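Local coordinates for protein serine racemase (PDB 4ECL) that belongs to the alanine racemase family, pairing a TIM-barrel domain with a beta-rich C-terminal domain, and forms the cytoplasmic part of VanTG, at residues A[35-40]-A[59-64]; A[202-207]-A[220-225]; A[68-73]-A[98-103]. All coordinates share one frame; numbering follows the deposited sequence.

Contact 1 (A[35-40]-A[59-64]); sequences AVVKAE and SSFAVA
S60 opens the pairing of two parallel strands of the barrel, its carbonyl O taking the N-H of A35 at 2.9 Å. One residue on, F61 lies level with A35, and its CA approaches A35 O at 3.3 Å in a CA-H...O contact. The F61 side chain has CG anti to its carbonyl carbon (chi1 -59°), and the ring meets A35 CB and V37 CG1 obliquely, through CD1 at 3.8 and 4.1 Å. A62 then supplies both remaining bonds. Its N donates to A35 O at 3.0 Å, and its O receives V37 N at 2.9 Å, nearly along the C=O axis, although V37 has already left the strand conformation. A62 CB shares the other face with V36, only loosely. V63 meets V37 methyl to methyl, CG1 to CG2 at 4.0 Å. A64 ends the run: its N comes within 3.5 Å of K38 CB, while the extended lysine chain carries on to a salt bridge with D315 of the second subunit. The A35-F61 face is backed by T50 and L53 of helix 46-55, V37 and V63 reach L72 of helix 66-74, and the V36-A62 face looks into the barrel. Strand 80-83 bonds to the far edge of strand 60-63, strand 217-220 to that of 32-36.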
ATOM      1  N   ALA A  35      10.585  10.153  18.072  1.00 16.58           N
ATOM      2  CA  ALA A  35      10.033   8.963  17.473  1.00 18.04           C
ATOM      3  C   ALA A  35       9.436   9.338  16.121  1.00 22.35           C
ATOM      4  O   ALA A  35       8.554  10.194  16.030  1.00 22.51           O
ATOM      5  CB  ALA A  35       8.984   8.358  18.389  1.00 16.07           C
ATOM      6  N   VAL A  36       9.940   8.706  15.070  1.00 18.95           N
ATOM      7  CA  VAL A  36       9.454   8.972  13.730  1.00 18.86           C
ATOM      8  C   VAL A  36       8.228   8.092  13.466  1.00 24.42           C
ATOM      9  O   VAL A  36       8.357   6.866  13.327  1.00 23.90           O
ATOM     10  CB  VAL A  36      10.547   8.660  12.710  1.00 20.42           C
ATOM     11  CG1 VAL A  36      10.036   8.906  11.290  1.00 17.68           C
ATOM     12  CG2 VAL A  36      11.785   9.508  13.002  1.00 20.69           C
ATOM     13  N   VAL A  37       7.042   8.700  13.416  1.00 19.54           N
ATOM     14  CA  VAL A  37       5.804   7.917  13.323  1.00 20.77           C
ATOM     15  C   VAL A  37       5.027   8.154  12.020  1.00 23.56           C
ATOM     16  O   VAL A  37       3.830   7.884  11.939  1.00 25.07           O
ATOM     17  CB  VAL A  37       4.889   8.156  14.552  1.00 18.28           C
ATOM     18  CG1 VAL A  37       5.535   7.571  15.815  1.00 24.07           C
ATOM     19  CG2 VAL A  37       4.596   9.642  14.752  1.00 12.68           C
ATOM     20  N   LYS A  38       5.723   8.662  11.007  1.00 21.76           N
ATOM     21  CA  LYS A  38       5.129   8.907   9.694  1.00 21.66           C
ATOM     22  C   LYS A  38       4.720   7.592   9.022  1.00 20.01           C
ATOM     23  O   LYS A  38       5.189   6.523   9.414  1.00 19.63           O
ATOM     24  CB  LYS A  38       6.121   9.647   8.804  1.00 17.92           C
ATOM     25  CG  LYS A  38       7.441   8.949   8.666  1.00 20.94           C
ATOM     26  CD  LYS A  38       8.436   9.753   7.848  1.00 29.27           C
ATOM     27  CE  LYS A  38       9.666   8.918   7.544  1.00 37.70           C
ATOM     28  NZ  LYS A  38      10.623   9.599   6.635  1.00 46.56           N
ATOM     29  N   ALA A  39       3.866   7.690   8.003  1.00 19.12           N
ATOM     30  CA  ALA A  39       3.304   6.532   7.292  1.00 19.88           C
ATOM     31  C   ALA A  39       2.706   5.483   8.204  1.00 17.50           C
ATOM     32  O   ALA A  39       3.129   4.329   8.171  1.00 20.19           O
ATOM     33  CB  ALA A  39       4.334   5.887   6.414  1.00 23.83           C
ATOM     34  N   GLU A  40       1.718   5.882   9.000  1.00 20.40           N
ATOM     35  CA  GLU A  40       1.084   4.986   9.949  1.00 24.48           C
ATOM     36  C   GLU A  40       2.104   4.311  10.853  1.00 22.47           C
ATOM     37  O   GLU A  40       2.007   3.102  11.105  1.00 22.41           O
ATOM     38  CB  GLU A  40       0.253   3.931   9.220  1.00 30.46           C
ATOM     39  CG  GLU A  40      -1.040   4.485   8.674  1.00 36.51           C
ATOM     40  CD  GLU A  40      -1.961   4.950   9.780  1.00 40.88           C
ATOM     41  OE1 GLU A  40      -1.903   4.369  10.892  1.00 31.79           O
ATOM     42  OE2 GLU A  40      -2.731   5.904   9.542  1.00 48.51           O
ATOM     43  N   SER A  59       8.484  12.154  24.413  1.00 23.45           N
ATOM     44  CA  SER A  59       7.900  13.491  24.396  1.00 32.54           C
ATOM     45  C   SER A  59       8.237  14.304  23.139  1.00 27.47           C
ATOM     46  O   SER A  59       8.206  15.536  23.157  1.00 30.16           O
ATOM     47  CB  SER A  59       8.332  14.249  25.648  1.00 40.50           C
ATOM     48  OG  SER A  59       9.689  13.964  25.937  1.00 48.02           O
ATOM     49  N   SER A  60       8.548  13.605  22.054  1.00 23.39           N
ATOM     50  CA  SER A  60       8.870  14.236  20.777  1.00 25.61           C
ATOM     51  C   SER A  60       8.581  13.301  19.596  1.00 23.09           C
ATOM     52  O   SER A  60       9.038  12.153  19.577  1.00 25.24           O
ATOM     53  CB  SER A  60      10.341  14.655  20.770  1.00 31.36           C
ATOM     54  OG  SER A  60      10.623  15.532  19.700  1.00 33.77           O
ATOM     55  N   PHE A  61       7.830  13.797  18.612  1.00 23.12           N
ATOM     56  CA  PHE A  61       7.428  12.995  17.446  1.00 23.45           C
ATOM     57  C   PHE A  61       7.696  13.720  16.120  1.00 23.02           C
ATOM     58  O   PHE A  61       7.617  14.949  16.046  1.00 18.63           O
ATOM     59  CB  PHE A  61       5.938  12.602  17.539  1.00 16.92           C
ATOM     60  CG  PHE A  61       5.614  11.811  18.771  1.00 21.38           C
ATOM     61  CD1 PHE A  61       5.788  10.441  18.789  1.00 20.43           C
ATOM     62  CD2 PHE A  61       5.205  12.449  19.930  1.00 25.81           C
ATOM     63  CE1 PHE A  61       5.536   9.717  19.939  1.00 25.84           C
ATOM     64  CE2 PHE A  61       4.951  11.737  21.083  1.00 26.64           C
ATOM     65  CZ  PHE A  61       5.113  10.366  21.088  1.00 24.38           C
ATOM     66  N   ALA A  62       8.016  12.941  15.088  1.00 18.49           N
ATOM     67  CA  ALA A  62       8.198  13.452  13.732  1.00 19.36           C
ATOM     68  C   ALA A  62       7.182  12.790  12.796  1.00 24.58           C
ATOM     69  O   ALA A  62       6.983  11.575  12.855  1.00 18.58           O
ATOM     70  CB  ALA A  62       9.600  13.158  13.256  1.00 14.40           C
ATOM     71  N   VAL A  63       6.545  13.583  11.935  1.00 16.49           N
ATOM     72  CA  VAL A  63       5.633  13.051  10.927  1.00 19.49           C
ATOM     73  C   VAL A  63       6.031  13.611   9.578  1.00 24.88           C
ATOM     74  O   VAL A  63       6.817  14.556   9.510  1.00 21.10           O
ATOM     75  CB  VAL A  63       4.189  13.471  11.197  1.00 21.14           C
ATOM     76  CG1 VAL A  63       3.614  12.670  12.352  1.00 21.06           C
ATOM     77  CG2 VAL A  63       4.128  14.957  11.490  1.00 21.42           C
ATOM     78  N   ALA A  64       5.500  13.043   8.503  1.00 16.11           N
ATOM     79  CA  ALA A  64       5.856  13.531   7.169  1.00 23.97           C
ATOM     80  C   ALA A  64       5.041  14.745   6.745  1.00 25.61           C
ATOM     81  O   ALA A  64       5.520  15.583   5.978  1.00 24.12           O
ATOM     82  CB  ALA A  64       5.708  12.420   6.127  1.00 21.98           C
TER

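Contact 2 (A[202-207]-A[220-225]); sequences QSSYGL and VGVALY. With SO4 (sulfate ion), chain G.
S204 meets the 220-225 loop through its hydroxyl, and hydrogen bonding does most of the work. A223 N donates to S204 OG at 3.1 Å with an almost straight N-H (165°), while the hydroxyl itself gives its proton to O2 of a sulfate ion, 2.6 Å away. With OG beside its own backbone N (chi1 -67°), both groups of S204 reach the same sulfate oxygen, S204 N donating to O2 at 3.1 Å. From the other segment, G221 N adds a third bond to O2 at 2.9 Å, more bent than the others. V222 N takes a different oxygen, O3, at 3.0 Å. G221 has no side chain, and the ion lies right against its backbone.

The hydroxyl also has van der Waals neighbours: A223 CB lies 3.4 Å from S204 OG, and V222 CG2 sits 3.7 Å from that same oxygen. The apolar part is slight, the Y205 ring, oblique to V222 CG2, only grazing it with CE2 at 4.4 Å.

Beyond the two segments, Y42 OH also bonds the sulfate, and L23 of helix 13-25 packs on A223 and L207.

The ion probably came from the crystallisation liquor, but its grip is telling: the start of helix 204-209 and the turn after strand 217-220 both aim N-H groups at it, and the positive end of the helix dipole would favour an anion there. This is consistent with a phosphate-type site at the C-terminal ends of barrel strands, as in many TIM-barrel proteins, with S204 OG as relay between A223 N and the anion.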
ATOM      1  N   GLN A 202      21.070  12.812  13.357  1.00 17.00           N
ATOM      2  CA  GLN A 202      20.990  11.352  13.261  1.00 16.54           C
ATOM      3  C   GLN A 202      19.593  10.769  13.105  1.00 19.06           C
ATOM      4  O   GLN A 202      18.630  11.166  13.780  1.00 19.61           O
ATOM      5  CB  GLN A 202      21.640  10.694  14.483  1.00 15.80           C
ATOM      6  CG  GLN A 202      23.090  11.065  14.704  1.00 19.09           C
ATOM      7  CD  GLN A 202      23.420  11.124  16.162  1.00 23.41           C
ATOM      8  OE1 GLN A 202      22.970  12.030  16.870  1.00 22.48           O
ATOM      9  NE2 GLN A 202      24.170  10.133  16.643  1.00 23.17           N
ATOM     10  N   SER A 203      19.507   9.793  12.214  1.00 15.85           N
ATOM     11  CA  SER A 203      18.392   8.871  12.214  1.00 23.93           C
ATOM     12  C   SER A 203      18.896   7.580  12.857  1.00 22.31           C
ATOM     13  O   SER A 203      19.922   7.616  13.542  1.00 21.36           O
ATOM     14  CB  SER A 203      17.887   8.654  10.790  1.00 28.33           C
ATOM     15  OG  SER A 203      17.314   9.848  10.300  1.00 41.94           O
ATOM     16  N   SER A 204      18.198   6.455  12.645  1.00 23.36           N
ATOM     17  CA  SER A 204      18.564   5.178  13.291  1.00 20.70           C
ATOM     18  C   SER A 204      20.031   4.792  13.111  1.00 21.56           C
ATOM     19  O   SER A 204      20.720   4.490  14.077  1.00 21.37           O
ATOM     20  CB  SER A 204      17.692   4.005  12.796  1.00 19.77           C
ATOM     21  OG  SER A 204      16.331   4.132  13.190  1.00 18.62           O
ATOM     22  N   TYR A 205      20.510   4.764  11.875  1.00 22.27           N
ATOM     23  CA  TYR A 205      21.892   4.355  11.648  1.00 27.85           C
ATOM     24  C   TYR A 205      22.911   5.429  12.077  1.00 26.22           C
ATOM     25  O   TYR A 205      24.096   5.139  12.278  1.00 29.24           O
ATOM     26  CB  TYR A 205      22.095   3.921  10.195  1.00 27.99           C
ATOM     27  CG  TYR A 205      21.488   2.569   9.900  1.00 28.65           C
ATOM     28  CD1 TYR A 205      22.169   1.396  10.216  1.00 32.23           C
ATOM     29  CD2 TYR A 205      20.233   2.461   9.321  1.00 34.34           C
ATOM     30  CE1 TYR A 205      21.618   0.143   9.955  1.00 30.57           C
ATOM     31  CE2 TYR A 205      19.670   1.215   9.052  1.00 35.79           C
ATOM     32  CZ  TYR A 205      20.367   0.059   9.372  1.00 36.69           C
ATOM     33  OH  TYR A 205      19.807  -1.179   9.102  1.00 37.09           O
ATOM     34  N   GLY A 206      22.439   6.663  12.225  1.00 25.47           N
ATOM     35  CA  GLY A 206      23.284   7.744  12.715  1.00 26.47           C
ATOM     36  C   GLY A 206      23.675   7.469  14.154  1.00 25.37           C
ATOM     37  O   GLY A 206      24.833   7.652  14.554  1.00 28.30           O
ATOM     38  N   LEU A 207      22.692   7.033  14.935  1.00 26.20           N
ATOM     39  CA  LEU A 207      22.934   6.570  16.302  1.00 27.29           C
ATOM     40  C   LEU A 207      23.818   5.326  16.311  1.00 28.70           C
ATOM     41  O   LEU A 207      24.824   5.280  17.009  1.00 27.49           O
ATOM     42  CB  LEU A 207      21.611   6.252  17.007  1.00 22.08           C
ATOM     43  CG  LEU A 207      21.741   5.645  18.402  1.00 26.09           C
ATOM     44  CD1 LEU A 207      22.653   6.500  19.305  1.00 28.07           C
ATOM     45  CD2 LEU A 207      20.364   5.486  19.017  1.00 30.58           C
ATOM     46  N   VAL A 220      14.423   8.482  15.560  1.00 22.09           N
ATOM     47  CA  VAL A 220      14.502   7.040  15.372  1.00 22.13           C
ATOM     48  C   VAL A 220      13.303   6.470  14.616  1.00 21.64           C
ATOM     49  O   VAL A 220      12.145   6.670  14.991  1.00 22.85           O
ATOM     50  CB  VAL A 220      14.769   6.300  16.711  1.00 26.35           C
ATOM     51  CG1 VAL A 220      16.107   6.741  17.282  1.00 18.04           C
ATOM     52  CG2 VAL A 220      13.683   6.608  17.704  1.00 29.38           C
ATOM     53  N   GLY A 221      13.603   5.777  13.522  1.00 24.69           N
ATOM     54  CA  GLY A 221      12.583   5.139  12.710  1.00 21.25           C
ATOM     55  C   GLY A 221      12.654   3.632  12.861  1.00 24.68           C
ATOM     56  O   GLY A 221      12.131   3.083  13.829  1.00 29.51           O
ATOM     57  N   VAL A 222      13.309   2.960  11.918  1.00 25.74           N
ATOM     58  CA  VAL A 222      13.329   1.497  11.907  1.00 24.70           C
ATOM     59  C   VAL A 222      13.815   0.869  13.216  1.00 29.51           C
ATOM     60  O   VAL A 222      13.278  -0.154  13.636  1.00 31.40           O
ATOM     61  CB  VAL A 222      14.148   0.917  10.725  1.00 27.08           C
ATOM     62  CG1 VAL A 222      13.472   1.227   9.407  1.00 32.56           C
ATOM     63  CG2 VAL A 222      15.601   1.445  10.747  1.00 19.81           C
ATOM     64  N   ALA A 223      14.811   1.476  13.864  1.00 22.56           N
ATOM     65  CA  ALA A 223      15.340   0.919  15.106  1.00 20.20           C
ATOM     66  C   ALA A 223      14.257   0.862  16.172  1.00 22.61           C
ATOM     67  O   ALA A 223      14.188  -0.092  16.952  1.00 20.72           O
ATOM     68  CB  ALA A 223      16.555   1.728  15.614  1.00 19.72           C
ATOM     69  N   LEU A 224      13.411   1.885  16.209  1.00 17.67           N
ATOM     70  CA  LEU A 224      12.339   1.929  17.190  1.00 20.04           C
ATOM     71  C   LEU A 224      11.410   0.720  17.024  1.00 24.71           C
ATOM     72  O   LEU A 224      10.850   0.203  17.998  1.00 24.86           O
ATOM     73  CB  LEU A 224      11.556   3.224  17.029  1.00 16.82           C
ATOM     74  CG  LEU A 224      10.372   3.461  17.960  1.00 19.74           C
ATOM     75  CD1 LEU A 224      10.855   3.737  19.348  1.00 21.61           C
ATOM     76  CD2 LEU A 224       9.489   4.599  17.453  1.00 27.14           C
ATOM     77  N   TYR A 225      11.276   0.257  15.790  1.00 21.64           N
ATOM     78  CA  TYR A 225      10.362  -0.843  15.483  1.00 20.65           C
ATOM     79  C   TYR A 225      11.058  -2.205  15.520  1.00 24.10           C
ATOM     80  O   TYR A 225      10.453  -3.244  15.248  1.00 27.25           O
ATOM     81  CB  TYR A 225       9.665  -0.584  14.140  1.00 18.00           C
ATOM     82  CG  TYR A 225       8.941   0.746  14.132  1.00 17.63           C
ATOM     83  CD1 TYR A 225       7.836   0.957  14.951  1.00 21.51           C
ATOM     84  CD2 TYR A 225       9.372   1.794  13.333  1.00 17.47           C
ATOM     85  CE1 TYR A 225       7.169   2.170  14.964  1.00 14.97           C
ATOM     86  CE2 TYR A 225       8.710   3.016  13.336  1.00 20.41           C
ATOM     87  CZ  TYR A 225       7.609   3.194  14.156  1.00 20.79           C
ATOM     88  OH  TYR A 225       6.947   4.405  14.179  1.00 21.28           O
TER
HETATM   89  S   SO4 G 403      15.187   5.684   9.941  0.91 29.94           S
HETATM   90  O1  SO4 G 403      14.782   7.007   9.453  0.91 26.34           O
HETATM   91  O2  SO4 G 403      15.485   5.769  11.370  0.91 23.07           O
HETATM   92  O3  SO4 G 403      14.078   4.761   9.711  0.91 35.19           O
HETATM   93  O4  SO4 G 403      16.353   5.223   9.195  0.91 31.25           O

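Contact 3 (A[68-73]-A[98-103])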
ATOM      1  N   GLU A  68      -0.836  14.182   9.039  1.00 22.85           N
ATOM      2  CA  GLU A  68      -0.396  13.253  10.072  1.00 25.50           C
ATOM      3  C   GLU A  68      -0.305  13.944  11.424  1.00 24.64           C
ATOM      4  O   GLU A  68      -0.767  13.409  12.426  1.00 25.65           O
ATOM      5  CB  GLU A  68       0.939  12.630   9.694  1.00 23.01           C
ATOM      6  CG  GLU A  68       0.798  11.624   8.573  1.00 26.57           C
ATOM      7  CD  GLU A  68       2.127  11.071   8.142  1.00 29.79           C
ATOM      8  OE1 GLU A  68       3.150  11.698   8.472  1.00 32.54           O
ATOM      9  OE2 GLU A  68       2.154  10.014   7.480  1.00 29.49           O
ATOM     10  N   GLY A  69       0.279  15.138  11.447  1.00 25.86           N
ATOM     11  CA  GLY A  69       0.408  15.906  12.678  1.00 23.89           C
ATOM     12  C   GLY A  69      -0.928  16.250  13.326  1.00 24.19           C
ATOM     13  O   GLY A  69      -1.103  16.112  14.540  1.00 22.96           O
ATOM     14  N   ILE A  70      -1.876  16.707  12.513  1.00 19.21           N
ATOM     15  CA  ILE A  70      -3.210  17.019  12.996  1.00 24.82           C
ATOM     16  C   ILE A  70      -3.898  15.752  13.557  1.00 27.84           C
ATOM     17  O   ILE A  70      -4.547  15.798  14.610  1.00 26.24           O
ATOM     18  CB  ILE A  70      -4.051  17.658  11.868  1.00 27.26           C
ATOM     19  CG1 ILE A  70      -3.520  19.049  11.542  1.00 28.19           C
ATOM     20  CG2 ILE A  70      -5.509  17.771  12.256  1.00 27.65           C
ATOM     21  CD1 ILE A  70      -4.312  19.732  10.436  1.00 31.15           C
ATOM     22  N   ARG A  71      -3.735  14.624  12.866  1.00 24.29           N
ATOM     23  CA  ARG A  71      -4.274  13.352  13.362  1.00 28.37           C
ATOM     24  C   ARG A  71      -3.739  13.002  14.749  1.00 28.23           C
ATOM     25  O   ARG A  71      -4.501  12.572  15.615  1.00 22.39           O
ATOM     26  CB  ARG A  71      -4.000  12.214  12.382  1.00 26.86           C
ATOM     27  CG  ARG A  71      -5.020  12.150  11.250  1.00 36.13           C
ATOM     28  CD  ARG A  71      -4.558  11.227  10.143  1.00 37.45           C
ATOM     29  NE  ARG A  71      -4.439   9.853  10.603  1.00 37.31           N
ATOM     30  CZ  ARG A  71      -3.551   8.985  10.132  1.00 41.98           C
ATOM     31  NH1 ARG A  71      -2.687   9.356   9.191  1.00 40.32           N
ATOM     32  NH2 ARG A  71      -3.516   7.749  10.612  1.00 43.96           N
ATOM     33  N   LEU A  72      -2.441  13.213  14.966  1.00 26.49           N
ATOM     34  CA  LEU A  72      -1.837  12.949  16.270  1.00 20.54           C
ATOM     35  C   LEU A  72      -2.505  13.770  17.351  1.00 23.45           C
ATOM     36  O   LEU A  72      -2.829  13.250  18.419  1.00 30.34           O
ATOM     37  CB  LEU A  72      -0.340  13.227  16.255  1.00 19.09           C
ATOM     38  CG  LEU A  72       0.463  12.296  15.353  1.00 18.09           C
ATOM     39  CD1 LEU A  72       1.940  12.494  15.626  1.00 17.21           C
ATOM     40  CD2 LEU A  72       0.045  10.866  15.661  1.00 28.45           C
ATOM     41  N   ARG A  73      -2.719  15.047  17.066  1.00 24.19           N
ATOM     42  CA  ARG A  73      -3.400  15.945  17.996  1.00 29.07           C
ATOM     43  C   ARG A  73      -4.803  15.438  18.317  1.00 33.01           C
ATOM     44  O   ARG A  73      -5.266  15.540  19.454  1.00 31.36           O
ATOM     45  CB  ARG A  73      -3.477  17.368  17.421  1.00 26.97           C
ATOM     46  CG  ARG A  73      -2.138  18.117  17.360  1.00 28.64           C
ATOM     47  CD  ARG A  73      -1.489  18.202  18.738  1.00 29.35           C
ATOM     48  NE  ARG A  73      -0.298  19.055  18.743  1.00 32.73           N
ATOM     49  CZ  ARG A  73       0.770  18.851  19.506  1.00 35.55           C
ATOM     50  NH1 ARG A  73       0.808  17.810  20.329  1.00 30.76           N
ATOM     51  NH2 ARG A  73       1.807  19.683  19.443  1.00 34.05           N
ATOM     52  N   TYR A  98      -2.847  23.906  15.875  1.00 35.23           N
ATOM     53  CA  TYR A  98      -2.484  22.579  16.348  1.00 30.51           C
ATOM     54  C   TYR A  98      -1.066  22.511  16.902  1.00 31.62           C
ATOM     55  O   TYR A  98      -0.569  21.417  17.206  1.00 32.99           O
ATOM     56  CB  TYR A  98      -2.691  21.535  15.252  1.00 30.37           C
ATOM     57  CG  TYR A  98      -4.152  21.325  14.923  1.00 39.79           C
ATOM     58  CD1 TYR A  98      -5.034  20.837  15.882  1.00 44.93           C
ATOM     59  CD2 TYR A  98      -4.651  21.619  13.663  1.00 40.25           C
ATOM     60  CE1 TYR A  98      -6.377  20.644  15.592  1.00 47.28           C
ATOM     61  CE2 TYR A  98      -5.992  21.431  13.362  1.00 43.31           C
ATOM     62  CZ  TYR A  98      -6.848  20.944  14.328  1.00 48.24           C
ATOM     63  OH  TYR A  98      -8.180  20.758  14.031  1.00 52.12           O
ATOM     64  N   GLU A  99      -0.436  23.676  17.042  1.00 26.30           N
ATOM     65  CA  GLU A  99       0.890  23.791  17.649  1.00 27.57           C
ATOM     66  C   GLU A  99       1.880  22.807  17.049  1.00 22.00           C
ATOM     67  O   GLU A  99       2.648  22.168  17.758  1.00 25.75           O
ATOM     68  CB  GLU A  99       0.821  23.582  19.157  1.00 32.48           C
ATOM     69  CG  GLU A  99       0.155  24.703  19.931  1.00 43.64           C
ATOM     70  CD  GLU A  99       0.206  24.460  21.437  1.00 55.96           C
ATOM     71  OE1 GLU A  99      -0.832  24.643  22.114  1.00 61.62           O
ATOM     72  OE2 GLU A  99       1.285  24.076  21.945  1.00 55.98           O
ATOM     73  N   LEU A 100       1.847  22.677  15.735  1.00 23.64           N
ATOM     74  CA  LEU A 100       2.780  21.808  15.045  1.00 23.65           C
ATOM     75  C   LEU A 100       4.057  22.570  14.710  1.00 29.37           C
ATOM     76  O   LEU A 100       4.006  23.750  14.397  1.00 31.94           O
ATOM     77  CB  LEU A 100       2.118  21.269  13.784  1.00 20.00           C
ATOM     78  CG  LEU A 100       0.808  20.557  14.150  1.00 20.67           C
ATOM     79  CD1 LEU A 100       0.017  20.157  12.916  1.00 18.91           C
ATOM     80  CD2 LEU A 100       1.096  19.338  15.035  1.00 17.64           C
ATOM     81  N   THR A 101       5.199  21.898  14.801  1.00 24.34           N
ATOM     82  CA  THR A 101       6.476  22.502  14.443  1.00 25.15           C
ATOM     83  C   THR A 101       6.745  22.174  12.981  1.00 28.39           C
ATOM     84  O   THR A 101       6.643  21.004  12.587  1.00 23.24           O
ATOM     85  CB  THR A 101       7.624  21.952  15.321  1.00 30.05           C
ATOM     86  OG1 THR A 101       7.306  22.152  16.704  1.00 32.31           O
ATOM     87  CG2 THR A 101       8.924  22.666  15.007  1.00 28.72           C
ATOM     88  N   GLN A 102       7.064  23.200  12.180  1.00 28.80           N
ATOM     89  CA  GLN A 102       7.235  23.037  10.736  1.00 23.04           C
ATOM     90  C   GLN A 102       8.695  23.052  10.297  1.00 22.86           C
ATOM     91  O   GLN A 102       9.485  23.873  10.774  1.00 21.56           O
ATOM     92  CB  GLN A 102       6.464  24.128   9.991  1.00 25.29           C
ATOM     93  CG  GLN A 102       6.661  24.110   8.485  1.00 21.87           C
ATOM     94  CD  GLN A 102       6.184  22.824   7.860  1.00 24.24           C
ATOM     95  OE1 GLN A 102       5.112  22.324   8.202  1.00 19.81           O
ATOM     96  NE2 GLN A 102       6.979  22.269   6.947  1.00 20.82           N
ATOM     97  N   THR A 103       9.062  22.148   9.390  1.00 19.64           N
ATOM     98  CA  THR A 103      10.402  22.191   8.801  1.00 22.87           C
ATOM     99  C   THR A 103      10.509  23.313   7.759  1.00 29.22           C
ATOM    100  O   THR A 103       9.689  23.400   6.844  1.00 26.37           O
ATOM    101  CB  THR A 103      10.762  20.876   8.104  1.00 24.62           C
ATOM    102  OG1 THR A 103      10.932  19.841   9.079  1.00 25.90           O
ATOM    103  CG2 THR A 103      12.046  21.028   7.292  1.00 16.43           C
TER
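R73, on helix 66-74, reaches across to the Schellman motif that ends helix 92-97 and bonds two successive carbonyls there, joining neighbouring helices on the outside of the TIM barrel. NE donates to Y98 O at 2.8 Å, almost straight (168°), and NH2 to E99 O at 3.1 Å. Both oxygens lie at the edge of the guanidinium, close to its plane, and the pair of bonds helps fix the group's rotation. The approaches to the acceptors differ: NE is tilted moderately from the carbonyl plane of Y98, whereas NH2 stands well above that of E99.

Beside this polar grip lies an apolar patch. I70 crosses the Y98 ring obliquely, with CG2 over one face in a CH-pi contact, 4.1 Å from the ring centroid and offset toward the rim. CG1 approaches Y98 CD2 more closely, at 3.5 Å. The same CG1 also meets L100 CD1 at 4.0 Å. The bare CA of G69 leaves that L100 methyl close to the helix backbone, while the second one, CD2, settles 3.9 Å from G69 O.

Farther out, the two acceptor carbonyls are presented by the motif itself. E99 has positive phi as its C-prime residue, and L100 N turns back to L95 O; a cation at this helix end should be electrostatically favourable. R73 has further partners, NH1 bonding to S79 O and I77 O in the loop before strand 80-83. L100 packs on L95, and T101 continues into the sheet by bonding with I81 and I83. The E99 carboxylate makes no salt bridge to the arginine: its OE2 stays 5.1 Å from R73 NH2.

How the contacts relate
From the N terminus the three contacts come in series, none nested in or crossing another. Contact 1 closes first, over the helices between strands 32-36 and 60-63. Contact 3 follows directly, helix 66-74 starting just past strand 60-63, and closes the excursion through strand 80-83 and helix 92-97. Contact 2 comes last, closing the short loop from helix 204-209 through strand 217-220 to the turn after it and bringing the chain back beside strand 32-36: V220 O accepts V36 N at 3.0 Å, and Y225 OH reaches V36 O. E68 ties contact 3 to contact 1 through A39 N. Contacts 2 and 3 do not touch, their nearest atoms about 10 Å apart; contact 1 bridges them within the barrel.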